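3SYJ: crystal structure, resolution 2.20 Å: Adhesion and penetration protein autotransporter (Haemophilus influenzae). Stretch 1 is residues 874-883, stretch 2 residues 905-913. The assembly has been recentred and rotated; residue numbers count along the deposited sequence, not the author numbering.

Stretch 1 (874-883) YKSDKLKLSN
Stretch 2 (905-913) QLTLVESKD

Parallel pairing of two strand segments from one chain of the adhesion and penetration protein autotransporter, residues 874-883 and 905-913, buries 785 Å² counted over both sides. The register pairs L879 with V909, K880 with E910 and L881 with S911, at CA-CA distances of 4.8, 5.0 and 4.9 Å. From K878 to L881 the first stretch is extended, with phi/psi of -127/146, -119/110, -103/115 and -118/171. Opposite it, V909 (-118/123), E910 (-128/175) and S911 (-95/153) are extended too, whereas L908 (-110/-47) helps turn the chain through a corner that separates this segment from the strand at L906 and T907.

Backbone groups satisfy one another in the alternating pattern of a parallel ladder. L879 N donates to L908 O (3.0 Å, 161° at the hydrogen), and L879 O accepts from E910 N (2.9 Å, 164°). One step of two residues further on, L881 N donates to E910 O (2.8 Å, 175°, nearly linear), and L881 O accepts from K912 N at 2.8 Å; the angle of 130° makes this last bond weak. Thus L879, L881 and E910 each use both their N and O across the contact. The same two acceptors also receive CA-H...O contacts, from V909 CA to L879 O and from S911 CA to L881 O, both 3.3 Å.

Side chains of L879, L881, V909 and S911 share one face of the sheet. Here L881 (m, chi2 180°) brings CD1 to 3.6 Å from V909 CG1, and L879 (t, chi2 55°) sets CD2 4.1 Å from V909 CG2, so V909 (t) packs against both leucines. K880 and E910 lie on the other face. E910 (chi1 p, chi2 t) has OE2 3.9 Å from K880 CE and 3.8 Å from K878 CB; these are contacts with lysine carbons, not salt bridges. The extended start of K880 (t, t) runs beside K912, its CG 3.6 Å from K912 CA, while S882 CB meets K912 CD at 3.6 Å.

Before the ladder, L906 (t, chi2 53°) points toward the first stretch and fills the gap between backbones: its CD1 lies 3.2 Å from Y874 O and its CD2 3.8 Å from S876 CB. Y874 has positive phi (52/48) and chi1 m; its ring meets L906 edge-on, with CD1 4.1 Å from L906 CB. After K875 (-121/157) and S876 (-173/173), D877 (-65/153) leads into the ladder strand. S876 (p) points toward the second stretch, yet its OG donates within its own stretch to D877 O at 2.8 Å, while L908 CD2 packs 3.4 Å from S876 OG. Both carboxylate oxygens of D877 and the T907 hydroxyl are hydrogen-bonded elsewhere in the structure. K878 (m, m, t, p) lays CE 3.0 Å from T907 O, a tight carbon-to-oxygen approach.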

# COMPACT_ATOMS: atom_id res chain seq x y z
N TYR A 874 26.23 21.23 5.87
CA TYR A 874 27.02 20.01 5.77
C TYR A 874 26.15 18.74 5.71
O TYR A 874 26.39 17.76 6.41
CB TYR A 874 28.08 19.93 6.87
CG TYR A 874 29.26 20.84 6.60
CD1 TYR A 874 30.28 20.44 5.75
CD2 TYR A 874 29.36 22.09 7.19
CE1 TYR A 874 31.37 21.27 5.49
CE2 TYR A 874 30.44 22.93 6.94
CZ TYR A 874 31.44 22.51 6.09
OH TYR A 874 32.52 23.33 5.83
N LYS A 875 25.14 18.79 4.84
CA LYS A 875 24.24 17.67 4.59
C LYS A 875 24.32 17.29 3.12
O LYS A 875 24.70 18.12 2.28
CB LYS A 875 22.80 18.06 4.91
CG LYS A 875 22.55 18.46 6.36
CD LYS A 875 21.26 19.26 6.51
CE LYS A 875 20.03 18.42 6.19
NZ LYS A 875 19.65 17.50 7.31
N SER A 876 23.97 16.05 2.80
CA SER A 876 23.94 15.59 1.41
C SER A 876 23.35 14.19 1.25
O SER A 876 23.07 13.50 2.23
CB SER A 876 25.35 15.60 0.82
OG SER A 876 26.05 14.43 1.18
N ASP A 877 23.18 13.78 -0.00
CA ASP A 877 22.84 12.40 -0.31
C ASP A 877 24.03 11.56 0.12
O ASP A 877 25.16 12.04 0.14
CB ASP A 877 22.57 12.21 -1.80
CG ASP A 877 21.34 12.95 -2.28
OD1 ASP A 877 20.32 12.97 -1.55
OD2 ASP A 877 21.39 13.51 -3.40
N LYS A 878 23.79 10.30 0.46
CA LYS A 878 24.84 9.43 0.97
C LYS A 878 24.94 8.13 0.19
O LYS A 878 23.94 7.60 -0.29
CB LYS A 878 24.62 9.14 2.45
CG LYS A 878 24.74 10.36 3.36
CD LYS A 878 26.14 10.95 3.28
CE LYS A 878 26.18 12.42 3.71
NZ LYS A 878 25.93 12.58 5.17
N LEU A 879 26.16 7.63 0.05
CA LEU A 879 26.39 6.30 -0.50
C LEU A 879 27.08 5.48 0.58
O LEU A 879 28.24 5.73 0.92
CB LEU A 879 27.25 6.39 -1.77
CG LEU A 879 27.57 5.09 -2.51
CD1 LEU A 879 26.30 4.33 -2.87
CD2 LEU A 879 28.40 5.38 -3.75
N LYS A 880 26.35 4.51 1.13
CA LYS A 880 26.84 3.69 2.23
C LYS A 880 27.26 2.31 1.72
O LYS A 880 26.43 1.54 1.24
CB LYS A 880 25.76 3.56 3.30
CG LYS A 880 26.15 2.72 4.50
CD LYS A 880 25.06 2.74 5.56
CE LYS A 880 24.91 4.12 6.18
NZ LYS A 880 24.19 4.06 7.48
N LEU A 881 28.55 2.01 1.82
CA LEU A 881 29.08 0.78 1.25
C LEU A 881 29.66 -0.14 2.32
O LEU A 881 29.79 0.24 3.48
CB LEU A 881 30.15 1.10 0.20
CG LEU A 881 29.77 2.13 -0.86
CD1 LEU A 881 30.92 2.35 -1.81
CD2 LEU A 881 28.52 1.67 -1.61
N SER A 882 30.01 -1.36 1.92
CA SER A 882 30.61 -2.33 2.83
C SER A 882 32.08 -2.53 2.48
O SER A 882 32.63 -1.84 1.63
CB SER A 882 29.88 -3.66 2.72
OG SER A 882 30.23 -4.32 1.52
N ASN A 883 32.72 -3.48 3.15
CA ASN A 883 34.11 -3.81 2.86
C ASN A 883 34.29 -4.41 1.48
O ASN A 883 35.37 -4.34 0.90
CB ASN A 883 34.66 -4.76 3.92
CG ASN A 883 35.25 -4.02 5.11
OD1 ASN A 883 35.01 -4.37 6.27
ND2 ASN A 883 36.03 -2.97 4.83
N GLN A 905 34.19 18.70 7.13
CA GLN A 905 34.22 17.81 5.98
C GLN A 905 32.81 17.27 5.71
O GLN A 905 32.04 17.04 6.64
CB GLN A 905 35.19 16.64 6.22
CG GLN A 905 36.65 17.05 6.33
CD GLN A 905 37.59 15.86 6.27
OE1 GLN A 905 37.29 14.78 6.77
NE2 GLN A 905 38.75 16.06 5.65
N LEU A 906 32.47 17.10 4.45
CA LEU A 906 31.20 16.47 4.10
C LEU A 906 31.44 15.07 3.55
O LEU A 906 31.99 14.91 2.46
CB LEU A 906 30.44 17.31 3.07
CG LEU A 906 29.03 16.80 2.77
CD1 LEU A 906 28.25 16.64 4.06
CD2 LEU A 906 28.31 17.72 1.82
N THR A 907 31.03 14.06 4.31
CA THR A 907 31.15 12.68 3.86
C THR A 907 30.17 12.42 2.71
O THR A 907 29.00 12.77 2.81
CB THR A 907 30.89 11.69 5.02
OG1 THR A 907 31.77 11.98 6.11
CG2 THR A 907 31.11 10.24 4.56
N LEU A 908 30.67 11.83 1.63
CA LEU A 908 29.81 11.47 0.50
C LEU A 908 29.66 9.95 0.42
O LEU A 908 28.55 9.44 0.27
CB LEU A 908 30.37 12.03 -0.81
CG LEU A 908 30.23 13.54 -0.98
CD1 LEU A 908 30.71 13.97 -2.36
CD2 LEU A 908 28.79 13.98 -0.75
N VAL A 909 30.78 9.25 0.52
CA VAL A 909 30.79 7.80 0.51
C VAL A 909 31.34 7.28 1.83
O VAL A 909 32.46 7.61 2.22
CB VAL A 909 31.66 7.25 -0.63
CG1 VAL A 909 31.59 5.74 -0.66
CG2 VAL A 909 31.22 7.84 -1.96
N GLU A 910 30.55 6.46 2.53
CA GLU A 910 30.93 5.98 3.85
C GLU A 910 30.83 4.47 3.96
O GLU A 910 30.37 3.78 3.04
CB GLU A 910 30.05 6.62 4.92
CG GLU A 910 28.56 6.34 4.74
CD GLU A 910 27.68 7.12 5.70
OE1 GLU A 910 28.10 7.32 6.86
OE2 GLU A 910 26.58 7.53 5.29
N SER A 911 31.26 3.95 5.10
CA SER A 911 31.14 2.53 5.38
C SER A 911 29.87 2.27 6.19
O SER A 911 29.41 3.14 6.94
CB SER A 911 32.36 2.04 6.15
OG SER A 911 32.16 0.72 6.62
N LYS A 912 29.33 1.07 6.07
CA LYS A 912 28.10 0.70 6.75
C LYS A 912 28.33 0.56 8.24
O LYS A 912 27.40 0.56 8.99
CB LYS A 912 27.47 -0.56 6.15
CG LYS A 912 28.36 -1.76 6.14
CD LYS A 912 27.75 -3.01 5.59
CE LYS A 912 26.53 -3.41 6.35
NZ LYS A 912 26.25 -4.86 6.17
N ASP A 913 29.58 0.42 8.63
CA ASP A 913 29.99 0.48 10.01
C ASP A 913 31.41 1.05 10.05
O ASP A 913 31.85 1.69 9.12
CB ASP A 913 30.15 -0.91 10.56
CG ASP A 913 31.00 -1.76 9.70
OD1 ASP A 913 30.99 -2.96 9.86
OD2 ASP A 913 31.69 -1.22 8.85